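Local coordinates for variant surface glycoprotein MITAT 1.1 (PDB 5LY9) that forms the dense surface coat of African trypanosomes, whose antigenic switching lets the parasite evade the host immune response, at residues T9-K12 with P13-L17; D106-L109 with N110-S114; L124-N128 with A129-A133; K212-A215 with G216-I220. All coordinates share one frame; numbering follows the deposited sequence. Where two conformers were deposited one is given.

All four contacts are local and lie in one end of the elongated N-terminal A-type domain, far from its glycan. Contacts 1 and 2 are successive turns of helices 8-21 and 62-114, mostly buried, and they touch through L14, W11 and L109. Contacts 3 and 4 are chain reversals, each partly buried: contact 3 is a loop held by an Asx turn, a single backbone bridge and packing on W11, contact 4 a hairpin with a bulge. W11 joins contact 1 to contact 3, whereas F108 of contact 2 packs against V213 and L214 of contact 4. Contacts 2 and 4 also meet the second subunit, so polar groups there serve the dimer; contacts 1 and 3 do not.

Contact 1: T9-K12 with P13-L17; sequences TAWK and PLCKL
W11 and C15 meet twice on helix 8-21, once through the backbone and once through their side chains. The amide N of C15 donates to W11 O at 3.0 Å, nearly straight at 168°, and one residue on K16 N donates to K12 O at 2.9 Å. The turn before these two bonds is different. P13 has no amide hydrogen, so T9 O meets carbon in place of a donor, with P13 CD 3.2 Å from T9 O; L14 N makes no i to i+4 bond to A10 O, and the helix kinks here, as expected at a proline inside a helix. Beyond the kink the ordinary i to i+4 pattern resumes. C15 is suited to its place because its sulfur is disulfide-bonded to C145, and the same SG makes a sulfur-aromatic contact at the edge of the indole, near its plane, 3.7 Å from W11 CE3. With chi1 at 59°, W11 CG sits between the backbone N and the carbonyl carbon, which brings the benzene side of the ring to that sulfur. The indole NE1 is satisfied by V125 O, in the loop of contact 3. K12 runs out extended beyond CG, and its NZ forms a salt bridge with D142.

Contact 2: D106-L109 with N110-S114; sequences DEFL and NLLES
L109 O accepts the amide of E113 at 2.9 Å and an angle of 168°, and F108 O takes L112 N in the same near-straight way. Of the preceding pair, N110 N to D106 O and L111 N to E107 O, the second is more bent, at 147°. E107 O accepts a hydrogen bond from a water at 2.8 Å, and that water accepts from N110 ND2, which ties the asparagine amide back one turn; ND2 also reaches K212 O of the second subunit, in a weak bond. These turns close helix 62-114, one of the long helices of the A-type variant surface glycoprotein domain. At its last turn N110 O is gripped by S114 N and by S114 OG, the latter at 2.7 Å, from opposite faces of the carbonyl plane; a small hydroxyl residue can fold back in this way. The carboxylate of E107 is used across the dimer, taking the amides of L214 and A215 of the second subunit, while E113 pairs with R135. Farther out, F108, its CG anti to N (chi1 -161°), crosses L112 obliquely, with F108 CE2 3.6 Å from L112 CD1. L111 meets its copy across the dimer, an apolar surface that suits leucine.

Contact 3: L124-N128 with A129-A133; sequences LVTTN and ADTAA
An Asx turn coincides with a type I beta turn from N128 to T131, in the loop between helix 62-114 and strand 135-136. The side-chain oxygen N128 OD1 accepts from D130 N at 3.0 Å and from T131 OG1 at 2.7 Å, each in the carbonyl plane on a lone pair of its own, so both are used. Chi1 of N128 is 57°, which turns the amide back over the following residues; asparagine has the short carbonyl arm that the double grip needs. A water, donating to T131 OG1 and accepting from N128 ND2, bridges the same two side chains a second time. Behind the turn the two limbs are joined by a single bridge, V125 with A132. A133 N donates to L124 O at 2.9 Å, and T126 N donates to T131 O at 2.9 Å, more bent at 138°. The T126 and T131 side chains approach obliquely, T126 OG1 being 3.5 Å from T131 CB. D130 points its carboxylate to S186 and to the amides of T187 and G188. Two donors on one oxygen thus fix the tip and two backbone bonds close the limbs, while L124 and A133 pack the base on W11.

Contact 4: K212-A215 with G216-I220; sequences KVLA and GYMTI
M218 packs against V213 across the hairpin. CB lies 3.7 Å from V213 CG2 and 4.1 Å from L214 CD1. CG stays on the same methyl, as does SD, 3.7 Å from V213 CG2, because CG stands anti to N (chi1 175°) and the chain lies alongside the valine. At chi3, -86°, the chain bends and CE turns off from the valine. SD also reaches F108 of helix 62-114; an unbranched methionine can lie along the valine and still do so. The side chains of V213 and I220 cross at about a right angle, with I220 CD1 3.9 Å from V213 CG2. K212 and T219 form a non-hydrogen-bonded pair. Between the strands V213 N donates to M218 O at 2.8 Å, in the carbonyl plane, and M218 N returns a bond to V213 O from above its plane. That same oxygen takes a weak bond from G216 N, and Y217 N bonds to L214 O at 3.1 Å. L214, A215 and G216 all have positive phi; for G216, at 98°, a side chain would strike the preceding carbonyl, hence the glycine. Y217 and M218 both face V213, a classic beta bulge in the hairpin of strands 211-213 and 218-220.

Contact 1: T9-K12 with P13-L17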
ATOM      1  N   THR A   9     -25.160 -14.129 -18.947  1.00 24.45           N
ATOM      2  CA  THR A   9     -25.485 -14.429 -17.548  1.00 24.84           C
ATOM      3  C   THR A   9     -24.207 -14.850 -16.798  1.00 25.68           C
ATOM      4  O   THR A   9     -24.126 -14.642 -15.574  1.00 25.97           O
ATOM      5  CB  THR A   9     -26.526 -15.551 -17.418  1.00 24.96           C
ATOM      6  OG1 THR A   9     -26.094 -16.640 -18.201  1.00 26.39           O
ATOM      7  CG2 THR A   9     -27.871 -15.098 -17.836  1.00 26.07           C
ATOM      8  N   ALA A  10     -23.215 -15.399 -17.522  1.00 24.62           N
ATOM      9  CA  ALA A  10     -21.957 -15.812 -16.929  1.00 24.09           C
ATOM     10  C   ALA A  10     -20.877 -14.760 -16.995  1.00 24.14           C
ATOM     11  O   ALA A  10     -20.124 -14.608 -16.003  1.00 24.21           O
ATOM     12  CB  ALA A  10     -21.462 -17.122 -17.573  1.00 24.69           C
ATOM     13  N   TRP A  11     -20.702 -14.076 -18.115  1.00 23.32           N
ATOM     14  CA  TRP A  11     -19.630 -13.058 -18.189  1.00 23.55           C
ATOM     15  C   TRP A  11     -20.009 -11.687 -17.643  1.00 22.34           C
ATOM     16  O   TRP A  11     -19.136 -10.900 -17.269  1.00 21.59           O
ATOM     17  CB  TRP A  11     -19.012 -12.934 -19.595  1.00 22.82           C
ATOM     18  CG  TRP A  11     -19.901 -12.580 -20.681  1.00 23.78           C
ATOM     19  CD1 TRP A  11     -20.440 -13.427 -21.607  1.00 25.15           C
ATOM     20  CD2 TRP A  11     -20.362 -11.270 -21.047  1.00 25.45           C
ATOM     21  NE1 TRP A  11     -21.199 -12.718 -22.488  1.00 24.83           N
ATOM     22  CE2 TRP A  11     -21.136 -11.403 -22.207  1.00 25.08           C
ATOM     23  CE3 TRP A  11     -20.172 -10.010 -20.534  1.00 25.68           C
ATOM     24  CZ2 TRP A  11     -21.751 -10.356 -22.778  1.00 26.95           C
ATOM     25  CZ3 TRP A  11     -20.738  -8.992 -21.109  1.00 27.59           C
ATOM     26  CH2 TRP A  11     -21.541  -9.144 -22.243  1.00 27.07           C
ATOM     27  N   LYS A  12     -21.257 -11.315 -17.653  1.00 21.49           N
ATOM     28  CA  LYS A  12     -21.597  -9.981 -17.098  1.00 22.36           C
ATOM     29  C   LYS A  12     -21.219  -9.829 -15.623  1.00 21.81           C
ATOM     30  O   LYS A  12     -20.636  -8.791 -15.252  1.00 20.87           O
ATOM     31  CB  LYS A  12     -23.030  -9.607 -17.374  1.00 23.60           C
ATOM     32  CG  LYS A  12     -23.185  -9.010 -18.804  1.00 23.90           C
ATOM     33  CD  LYS A  12     -24.658  -8.521 -19.003  1.00 25.59           C
ATOM     34  CE  LYS A  12     -24.786  -8.044 -20.438  1.00 27.31           C
ATOM     35  NZ  LYS A  12     -26.148  -7.500 -20.702  1.00 29.22           N
ATOM     36  N   PRO A  13     -21.407 -10.883 -14.837  1.00 21.12           N
ATOM     37  CA  PRO A  13     -20.932 -10.772 -13.435  1.00 20.95           C
ATOM     38  C   PRO A  13     -19.408 -10.592 -13.336  1.00 21.39           C
ATOM     39  O   PRO A  13     -18.923  -9.958 -12.371  1.00 21.10           O
ATOM     40  CB  PRO A  13     -21.391 -12.085 -12.804  1.00 21.11           C
ATOM     41  CG  PRO A  13     -22.606 -12.417 -13.552  1.00 21.27           C
ATOM     42  CD  PRO A  13     -22.356 -12.001 -14.987  1.00 21.68           C
ATOM     43  N   LEU A  14     -18.636 -11.161 -14.259  1.00 20.48           N
ATOM     44  CA  LEU A  14     -17.223 -10.930 -14.281  1.00 21.13           C
ATOM     45  C   LEU A  14     -16.887  -9.502 -14.646  1.00 20.64           C
ATOM     46  O   LEU A  14     -15.973  -8.924 -14.059  1.00 20.49           O
ATOM     47  CB  LEU A  14     -16.469 -11.906 -15.229  1.00 21.97           C
ATOM     48  CG  LEU A  14     -16.518 -13.380 -14.727  1.00 22.41           C
ATOM     49  CD1 LEU A  14     -16.132 -14.289 -15.859  1.00 24.38           C
ATOM     50  CD2 LEU A  14     -15.636 -13.610 -13.517  1.00 23.20           C
ATOM     51  N   CYS A  15     -17.585  -8.947 -15.634  1.00 19.86           N
ATOM     52  CA  CYS A  15     -17.445  -7.489 -15.958  1.00 20.75           C
ATOM     53  C   CYS A  15     -17.761  -6.582 -14.742  1.00 19.98           C
ATOM     54  O   CYS A  15     -17.056  -5.659 -14.439  1.00 20.17           O
ATOM     55  CB  CYS A  15     -18.317  -7.065 -17.110  1.00 21.77           C
ATOM     56  SG  CYS A  15     -17.799  -7.776 -18.692  1.00 23.73           S
ATOM     57  N   LYS A  16     -18.816  -6.908 -14.004  1.00 20.54           N
ATOM     58  CA  LYS A  16     -19.157  -6.169 -12.786  1.00 20.98           C
ATOM     59  C   LYS A  16     -18.048  -6.281 -11.766  1.00 20.24           C
ATOM     60  O   LYS A  16     -17.702  -5.287 -11.126  1.00 19.05           O
ATOM     61  CB  LYS A  16     -20.494  -6.684 -12.192  1.00 23.13           C
ATOM     62  CG  LYS A  16     -21.711  -6.318 -13.027  1.00 23.71           C
ATOM     63  CD  LYS A  16     -22.935  -7.126 -12.567  1.00 27.31           C
ATOM     64  CE  LYS A  16     -23.536  -6.756 -11.289  1.00 30.87           C
ATOM     65  NZ  LYS A  16     -24.875  -7.416 -10.997  1.00 33.84           N
ATOM     66  N   LEU A  17     -17.498  -7.463 -11.607  1.00 19.60           N
ATOM     67  CA  LEU A  17     -16.442  -7.662 -10.615  1.00 19.28           C
ATOM     68  C   LEU A  17     -15.202  -6.911 -11.011  1.00 19.97           C
ATOM     69  O   LEU A  17     -14.613  -6.235 -10.150  1.00 19.00           O
ATOM     70  CB  LEU A  17     -16.158  -9.135 -10.422  1.00 20.34           C
ATOM     71  CG  LEU A  17     -15.013  -9.548  -9.476  1.00 20.64           C
ATOM     72  CD1 LEU A  17     -15.279  -9.025  -8.050  1.00 21.17           C
ATOM     73  CD2 LEU A  17     -14.766 -11.067  -9.465  1.00 20.27           C
TER

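Contact 2: D106-L109 with N110-S114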
ATOM      1  N   ASP A 106      -9.189  -9.885 -16.515  1.00 18.41           N
ATOM      2  CA  ASP A 106      -9.157  -9.039 -17.710  1.00 19.49           C
ATOM      3  C   ASP A 106      -8.491  -9.790 -18.885  1.00 19.69           C
ATOM      4  O   ASP A 106      -8.883  -9.680 -20.056  1.00 19.60           O
ATOM      5  CB  ASP A 106      -8.452  -7.702 -17.411  1.00 20.78           C
ATOM      6  CG  ASP A 106      -9.270  -6.761 -16.536  1.00 18.92           C
ATOM      7  OD1 ASP A 106     -10.438  -7.111 -16.198  1.00 19.93           O
ATOM      8  OD2 ASP A 106      -8.723  -5.657 -16.223  1.00 19.82           O
ATOM      9  N   GLU A 107      -7.428 -10.521 -18.573  1.00 20.68           N
ATOM     10  CA  GLU A 107      -6.688 -11.245 -19.633  1.00 20.39           C
ATOM     11  C   GLU A 107      -7.609 -12.313 -20.239  1.00 20.69           C
ATOM     12  O   GLU A 107      -7.674 -12.489 -21.482  1.00 20.50           O
ATOM     13  CB  GLU A 107      -5.392 -11.807 -19.090  1.00 19.71           C
ATOM     14  CG  GLU A 107      -4.538 -12.622 -20.063  1.00 20.15           C
ATOM     15  CD  GLU A 107      -3.909 -11.800 -21.181  1.00 21.55           C
ATOM     16  OE1 GLU A 107      -3.690 -10.558 -20.935  1.00 21.44           O
ATOM     17  OE2 GLU A 107      -3.549 -12.461 -22.235  1.00 21.43           O
ATOM     18  N   PHE A 108      -8.306 -13.067 -19.396  1.00 21.29           N
ATOM     19  CA  PHE A 108      -9.156 -14.164 -19.928  1.00 21.67           C
ATOM     20  C   PHE A 108     -10.348 -13.575 -20.692  1.00 21.71           C
ATOM     21  O   PHE A 108     -10.707 -14.074 -21.778  1.00 21.71           O
ATOM     22  CB  PHE A 108      -9.548 -15.196 -18.907  1.00 22.69           C
ATOM     23  CG  PHE A 108      -9.981 -16.467 -19.515  1.00 24.33           C
ATOM     24  CD1 PHE A 108      -9.013 -17.364 -20.046  1.00 26.06           C
ATOM     25  CD2 PHE A 108     -11.308 -16.720 -19.729  1.00 24.77           C
ATOM     26  CE1 PHE A 108      -9.408 -18.510 -20.649  1.00 26.64           C
ATOM     27  CE2 PHE A 108     -11.697 -17.896 -20.341  1.00 25.29           C
ATOM     28  CZ  PHE A 108     -10.788 -18.751 -20.828  1.00 25.70           C
ATOM     29  N   LEU A 109     -11.014 -12.572 -20.116  1.00 20.90           N
ATOM     30  CA  LEU A 109     -12.122 -11.941 -20.839  1.00 21.33           C
ATOM     31  C   LEU A 109     -11.674 -11.357 -22.178  1.00 20.95           C
ATOM     32  O   LEU A 109     -12.384 -11.490 -23.180  1.00 21.37           O
ATOM     33  CB  LEU A 109     -12.839 -10.846 -20.031  1.00 21.70           C
ATOM     34  CG  LEU A 109     -13.714 -11.270 -18.846  1.00 23.39           C
ATOM     35  CD1 LEU A 109     -14.190 -10.051 -18.118  1.00 24.84           C
ATOM     36  CD2 LEU A 109     -14.921 -12.098 -19.217  1.00 25.76           C
ATOM     37  N   ASN A 110     -10.523 -10.687 -22.180  1.00 21.26           N
ATOM     38  CA  ASN A 110      -9.972 -10.146 -23.398  1.00 22.31           C
ATOM     39  C   ASN A 110      -9.752 -11.271 -24.429  1.00 21.69           C
ATOM     40  O   ASN A 110     -10.030 -11.070 -25.650  1.00 21.69           O
ATOM     41  CB  ASN A 110      -8.657  -9.418 -23.155  1.00 21.94           C
ATOM     42  CG  ASN A 110      -8.027  -8.869 -24.436  1.00 23.16           C
ATOM     43  OD1 ASN A 110      -8.490  -7.872 -24.969  1.00 23.35           O
ATOM     44  ND2 ASN A 110      -7.027  -9.545 -24.944  1.00 24.35           N
ATOM     45  N   LEU A 111      -9.230 -12.431 -23.971  1.00 21.24           N
ATOM     46  CA  LEU A 111      -8.935 -13.489 -24.924  1.00 21.78           C
ATOM     47  C   LEU A 111     -10.273 -13.993 -25.527  1.00 22.36           C
ATOM     48  O   LEU A 111     -10.385 -14.123 -26.733  1.00 21.64           O
ATOM     49  CB  LEU A 111      -8.197 -14.655 -24.231  1.00 21.82           C
ATOM     50  CG  LEU A 111      -8.037 -15.884 -25.106  1.00 21.61           C
ATOM     51  CD1 LEU A 111      -7.188 -15.562 -26.347  1.00 22.28           C
ATOM     52  CD2 LEU A 111      -7.424 -16.988 -24.325  1.00 22.22           C
ATOM     53  N   LEU A 112     -11.289 -14.218 -24.698  1.00 21.80           N
ATOM     54  CA  LEU A 112     -12.569 -14.673 -25.192  1.00 22.64           C
ATOM     55  C   LEU A 112     -13.145 -13.655 -26.154  1.00 22.75           C
ATOM     56  O   LEU A 112     -13.683 -14.047 -27.229  1.00 22.85           O
ATOM     57  CB  LEU A 112     -13.572 -14.965 -24.103  1.00 24.09           C
ATOM     58  CG  LEU A 112     -13.285 -16.138 -23.197  1.00 24.25           C
ATOM     59  CD1 LEU A 112     -14.363 -16.275 -22.111  1.00 25.35           C
ATOM     60  CD2 LEU A 112     -13.086 -17.364 -23.993  1.00 24.10           C
ATOM     61  N   GLU A 113     -13.072 -12.367 -25.820  1.00 21.83           N
ATOM     62  CA  GLU A 113     -13.525 -11.341 -26.755  1.00 22.58           C
ATOM     63  C   GLU A 113     -12.833 -11.406 -28.097  1.00 22.92           C
ATOM     64  O   GLU A 113     -13.430 -11.139 -29.175  1.00 24.11           O
ATOM     65  CB  GLU A 113     -13.389  -9.952 -26.130  1.00 22.92           C
ATOM     66  CG  GLU A 113     -14.186  -8.906 -26.845  1.00 24.70           C
ATOM     67  CD  GLU A 113     -14.113  -7.531 -26.154  1.00 26.09           C
ATOM     68  OE1 GLU A 113     -13.687  -7.470 -24.946  1.00 26.21           O
ATOM     69  OE2 GLU A 113     -14.483  -6.520 -26.836  1.00 28.64           O
ATOM     70  N   SER A 114     -11.566 -11.737 -28.052  1.00 22.83           N
ATOM     71  CA  SER A 114     -10.710 -11.696 -29.241  1.00 24.71           C
ATOM     72  C   SER A 114     -10.864 -12.894 -30.138  1.00 24.86           C
ATOM     73  O   SER A 114     -10.454 -12.835 -31.289  1.00 26.79           O
ATOM     74  CB  SER A 114      -9.242 -11.598 -28.835  1.00 26.88           C
ATOM     75  OG  SER A 114      -9.017 -10.402 -28.059  1.00 28.61           O
TER
HETATM   76  O   HOH W   1      -5.969 -11.836 -23.609  1.00 22.33           O

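Contact 3: L124-N128 with A129-A133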
ATOM      1  N   LEU A 124     -17.854 -14.623 -26.380  1.00 24.27           N
ATOM      2  CA  LEU A 124     -18.707 -13.878 -25.459  1.00 24.29           C
ATOM      3  C   LEU A 124     -19.962 -13.562 -26.206  1.00 24.34           C
ATOM      4  O   LEU A 124     -19.942 -12.741 -27.104  1.00 24.30           O
ATOM      5  CB  LEU A 124     -18.052 -12.596 -24.967  1.00 24.77           C
ATOM      6  CG  LEU A 124     -16.805 -12.788 -24.104  1.00 25.76           C
ATOM      7  CD1 LEU A 124     -16.358 -11.397 -23.636  1.00 26.88           C
ATOM      8  CD2 LEU A 124     -16.986 -13.712 -22.911  1.00 24.11           C
ATOM      9  N   VAL A 125     -21.016 -14.258 -25.850  1.00 24.00           N
ATOM     10  CA  VAL A 125     -22.268 -14.150 -26.538  1.00 24.55           C
ATOM     11  C   VAL A 125     -23.375 -13.687 -25.621  1.00 26.08           C
ATOM     12  O   VAL A 125     -23.196 -13.526 -24.396  1.00 25.30           O
ATOM     13  CB  VAL A 125     -22.645 -15.508 -27.239  1.00 23.79           C
ATOM     14  CG1 VAL A 125     -21.619 -15.826 -28.287  1.00 23.28           C
ATOM     15  CG2 VAL A 125     -22.850 -16.665 -26.240  1.00 23.85           C
ATOM     16  N   THR A 126     -24.554 -13.426 -26.205  1.00 24.52           N
ATOM     17  CA  THR A 126     -25.634 -12.870 -25.436  1.00 25.36           C
ATOM     18  C   THR A 126     -26.448 -13.990 -24.842  1.00 25.38           C
ATOM     19  O   THR A 126     -26.179 -14.474 -23.706  1.00 26.32           O
ATOM     20  CB  THR A 126     -26.456 -11.887 -26.269  1.00 27.23           C
ATOM     21  OG1 THR A 126     -27.014 -12.622 -27.385  1.00 26.88           O
ATOM     22  CG2 THR A 126     -25.603 -10.765 -26.709  1.00 28.24           C
ATOM     23  N   THR A 127     -27.465 -14.447 -25.576  1.00 25.37           N
ATOM     24  CA  THR A 127     -28.388 -15.482 -25.104  1.00 25.62           C
ATOM     25  C   THR A 127     -28.425 -16.709 -26.059  1.00 25.34           C
ATOM     26  O   THR A 127     -29.077 -17.694 -25.734  1.00 26.86           O
ATOM     27  CB  THR A 127     -29.816 -14.921 -25.073  1.00 28.15           C
ATOM     28  OG1 THR A 127     -30.124 -14.460 -26.401  1.00 28.20           O
ATOM     29  CG2 THR A 127     -29.971 -13.748 -24.032  1.00 29.25           C
ATOM     30  N   ASN A 128     -27.649 -16.703 -27.143  1.00 24.89           N
ATOM     31  CA  ASN A 128     -27.595 -17.809 -28.127  1.00 24.66           C
ATOM     32  C   ASN A 128     -26.201 -17.821 -28.711  1.00 24.99           C
ATOM     33  O   ASN A 128     -25.394 -16.871 -28.546  1.00 23.43           O
ATOM     34  CB  ASN A 128     -28.610 -17.663 -29.270  1.00 25.30           C
ATOM     35  CG  ASN A 128     -28.458 -16.361 -30.045  1.00 25.31           C
ATOM     36  OD1 ASN A 128     -27.529 -16.137 -30.800  1.00 26.25           O
ATOM     37  ND2 ASN A 128     -29.430 -15.536 -29.926  1.00 26.33           N
ATOM     38  N   ALA A 129     -25.905 -18.908 -29.395  1.00 24.37           N
ATOM     39  CA  ALA A 129     -24.538 -19.128 -29.881  1.00 24.29           C
ATOM     40  C   ALA A 129     -24.091 -18.210 -30.954  1.00 24.54           C
ATOM     41  O   ALA A 129     -22.863 -18.163 -31.238  1.00 25.27           O
ATOM     42  CB  ALA A 129     -24.328 -20.549 -30.291  1.00 24.99           C
ATOM     43  N   ASP A 130     -25.038 -17.499 -31.605  1.00 24.38           N
ATOM     44  CA  ASP A 130     -24.724 -16.703 -32.800  1.00 24.48           C
ATOM     45  C   ASP A 130     -24.519 -15.196 -32.677  1.00 25.98           C
ATOM     46  O   ASP A 130     -24.287 -14.510 -33.686  1.00 25.43           O
ATOM     47  CB  ASP A 130     -25.851 -16.912 -33.838  1.00 26.14           C
ATOM     48  CG  ASP A 130     -26.012 -18.350 -34.259  1.00 25.86           C
ATOM     49  OD1 ASP A 130     -25.103 -19.156 -34.063  1.00 27.68           O
ATOM     50  OD2 ASP A 130     -27.108 -18.692 -34.788  1.00 27.30           O
ATOM     51  N   THR A 131     -24.676 -14.684 -31.454  1.00 25.69           N
ATOM     52  CA  THR A 131     -24.790 -13.277 -31.226  1.00 25.43           C
ATOM     53  C   THR A 131     -23.705 -12.883 -30.265  1.00 24.50           C
ATOM     54  O   THR A 131     -23.823 -13.060 -29.026  1.00 24.76           O
ATOM     55  CB  THR A 131     -26.159 -12.927 -30.723  1.00 26.28           C
ATOM     56  OG1 THR A 131     -27.143 -13.580 -31.555  1.00 29.44           O
ATOM     57  CG2 THR A 131     -26.342 -11.486 -30.730  1.00 27.94           C
ATOM     58  N   ALA A 132     -22.623 -12.376 -30.828  1.00 25.88           N
ATOM     59  CA  ALA A 132     -21.509 -11.836 -30.001  1.00 25.59           C
ATOM     60  C   ALA A 132     -21.965 -10.578 -29.265  1.00 25.44           C
ATOM     61  O   ALA A 132     -22.706  -9.761 -29.771  1.00 26.31           O
ATOM     62  CB  ALA A 132     -20.298 -11.495 -30.861  1.00 26.35           C
ATOM     63  N   ALA A 133     -21.477 -10.410 -28.042  1.00 24.68           N
ATOM     64  CA  ALA A 133     -21.564  -9.153 -27.359  1.00 25.13           C
ATOM     65  C   ALA A 133     -20.908  -8.106 -28.195  1.00 26.07           C
ATOM     66  O   ALA A 133     -19.942  -8.398 -28.922  1.00 25.38           O
ATOM     67  CB  ALA A 133     -20.821  -9.287 -26.021  1.00 26.17           C
TER
HETATM   68  O   HOH W   2     -29.976 -13.195 -31.988  1.00 35.02           O

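Contact 4: K212-A215 with G216-I220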
ATOM      1  N   LYS A 212      -7.853 -25.383 -15.790  1.00 26.40           N
ATOM      2  CA  LYS A 212      -8.390 -24.402 -14.882  0.50 25.64           C
ATOM      3  C   LYS A 212      -7.975 -23.045 -15.373  1.00 25.34           C
ATOM      4  O   LYS A 212      -6.755 -22.744 -15.503  1.00 23.48           O
ATOM      5  CB  LYS A 212      -7.842 -24.638 -13.469  0.50 27.14           C
ATOM      6  CG  LYS A 212      -7.969 -26.050 -12.971  0.50 28.36           C
ATOM      7  CD  LYS A 212      -9.423 -26.495 -12.955  0.50 29.81           C
ATOM      8  CE  LYS A 212     -10.003 -26.444 -11.552  0.50 31.06           C
ATOM      9  NZ  LYS A 212      -9.393 -25.317 -10.738  0.50 32.45           N
ATOM     10  N   VAL A 213      -8.957 -22.185 -15.623  1.00 23.71           N
ATOM     11  CA  VAL A 213      -8.714 -20.832 -16.150  1.00 22.41           C
ATOM     12  C   VAL A 213      -9.462 -19.831 -15.263  1.00 21.95           C
ATOM     13  O   VAL A 213     -10.124 -20.214 -14.299  1.00 21.23           O
ATOM     14  CB  VAL A 213      -9.069 -20.718 -17.629  1.00 23.00           C
ATOM     15  CG1 VAL A 213      -8.225 -21.691 -18.451  1.00 24.47           C
ATOM     16  CG2 VAL A 213     -10.564 -20.925 -17.875  1.00 23.92           C
ATOM     17  N   LEU A 214      -9.345 -18.548 -15.576  1.00 21.60           N
ATOM     18  CA  LEU A 214      -9.917 -17.486 -14.744  1.00 21.10           C
ATOM     19  C   LEU A 214      -9.437 -17.679 -13.301  1.00 21.29           C
ATOM     20  O   LEU A 214     -10.262 -17.666 -12.331  1.00 20.06           O
ATOM     21  CB  LEU A 214     -11.439 -17.409 -14.868  1.00 22.01           C
ATOM     22  CG  LEU A 214     -11.935 -16.656 -16.121  1.00 22.59           C
ATOM     23  CD1 LEU A 214     -13.326 -17.054 -16.513  1.00 24.13           C
ATOM     24  CD2 LEU A 214     -11.843 -15.141 -15.975  1.00 23.97           C
ATOM     25  N   ALA A 215      -8.132 -17.943 -13.147  1.00 22.19           N
ATOM     26  CA  ALA A 215      -7.515 -18.170 -11.814  1.00 22.33           C
ATOM     27  C   ALA A 215      -8.253 -19.200 -10.954  1.00 21.90           C
ATOM     28  O   ALA A 215      -8.355 -19.100  -9.740  1.00 20.80           O
ATOM     29  CB  ALA A 215      -7.375 -16.830 -11.104  1.00 22.65           C
ATOM     30  N   GLY A 216      -8.717 -20.255 -11.606  1.00 21.92           N
ATOM     31  CA  GLY A 216      -9.353 -21.372 -10.921  1.00 23.27           C
ATOM     32  C   GLY A 216     -10.875 -21.363 -10.902  1.00 23.22           C
ATOM     33  O   GLY A 216     -11.492 -22.310 -10.445  1.00 25.93           O
ATOM     34  N   TYR A 217     -11.516 -20.300 -11.335  1.00 22.13           N
ATOM     35  CA  TYR A 217     -12.955 -20.234 -11.302  1.00 21.52           C
ATOM     36  C   TYR A 217     -13.591 -21.171 -12.309  1.00 22.43           C
ATOM     37  O   TYR A 217     -14.629 -21.832 -12.014  1.00 22.73           O
ATOM     38  CB  TYR A 217     -13.400 -18.780 -11.596  1.00 21.69           C
ATOM     39  CG  TYR A 217     -14.837 -18.531 -11.810  1.00 21.02           C
ATOM     40  CD1 TYR A 217     -15.803 -19.034 -10.942  1.00 21.76           C
ATOM     41  CD2 TYR A 217     -15.254 -17.729 -12.832  1.00 21.86           C
ATOM     42  CE1 TYR A 217     -17.148 -18.774 -11.160  1.00 22.08           C
ATOM     43  CE2 TYR A 217     -16.586 -17.469 -13.058  1.00 21.38           C
ATOM     44  CZ  TYR A 217     -17.549 -17.918 -12.197  1.00 21.87           C
ATOM     45  OH  TYR A 217     -18.903 -17.680 -12.422  1.00 21.84           O
ATOM     46  N   MET A 218     -12.988 -21.240 -13.499  1.00 20.66           N
ATOM     47  CA  MET A 218     -13.578 -21.941 -14.639  1.00 22.07           C
ATOM     48  C   MET A 218     -12.775 -23.184 -14.959  1.00 22.33           C
ATOM     49  O   MET A 218     -11.561 -23.133 -15.002  1.00 22.88           O
ATOM     50  CB  MET A 218     -13.686 -21.063 -15.898  1.00 23.42           C
ATOM     51  CG  MET A 218     -14.182 -21.836 -17.130  1.00 25.85           C
ATOM     52  SD  MET A 218     -14.209 -20.772 -18.619  1.00 28.94           S
ATOM     53  CE  MET A 218     -15.724 -20.159 -18.306  1.00 26.12           C
ATOM     54  N   THR A 219     -13.471 -24.290 -15.169  1.00 22.66           N
ATOM     55  CA  THR A 219     -12.838 -25.538 -15.640  1.00 23.65           C
ATOM     56  C   THR A 219     -13.259 -25.763 -17.097  1.00 23.83           C
ATOM     57  O   THR A 219     -14.442 -25.779 -17.358  1.00 24.70           O
ATOM     58  CB  THR A 219     -13.288 -26.754 -14.783  1.00 25.74           C
ATOM     59  OG1 THR A 219     -13.007 -26.508 -13.424  1.00 27.03           O
ATOM     60  CG2 THR A 219     -12.536 -28.101 -15.253  1.00 26.81           C
ATOM     61  N   ILE A 220     -12.291 -25.941 -18.013  1.00 23.05           N
ATOM     62  CA  ILE A 220     -12.507 -26.310 -19.373  1.00 23.31           C
ATOM     63  C   ILE A 220     -12.367 -27.862 -19.433  1.00 24.22           C
ATOM     64  O   ILE A 220     -11.359 -28.413 -19.028  1.00 23.85           O
ATOM     65  CB  ILE A 220     -11.487 -25.662 -20.259  1.00 24.21           C
ATOM     66  CG1 ILE A 220     -11.705 -24.145 -20.204  1.00 24.66           C
ATOM     67  CG2 ILE A 220     -11.601 -26.209 -21.690  1.00 24.24           C
ATOM     68  CD1 ILE A 220     -10.758 -23.263 -21.045  1.00 24.90           C
TER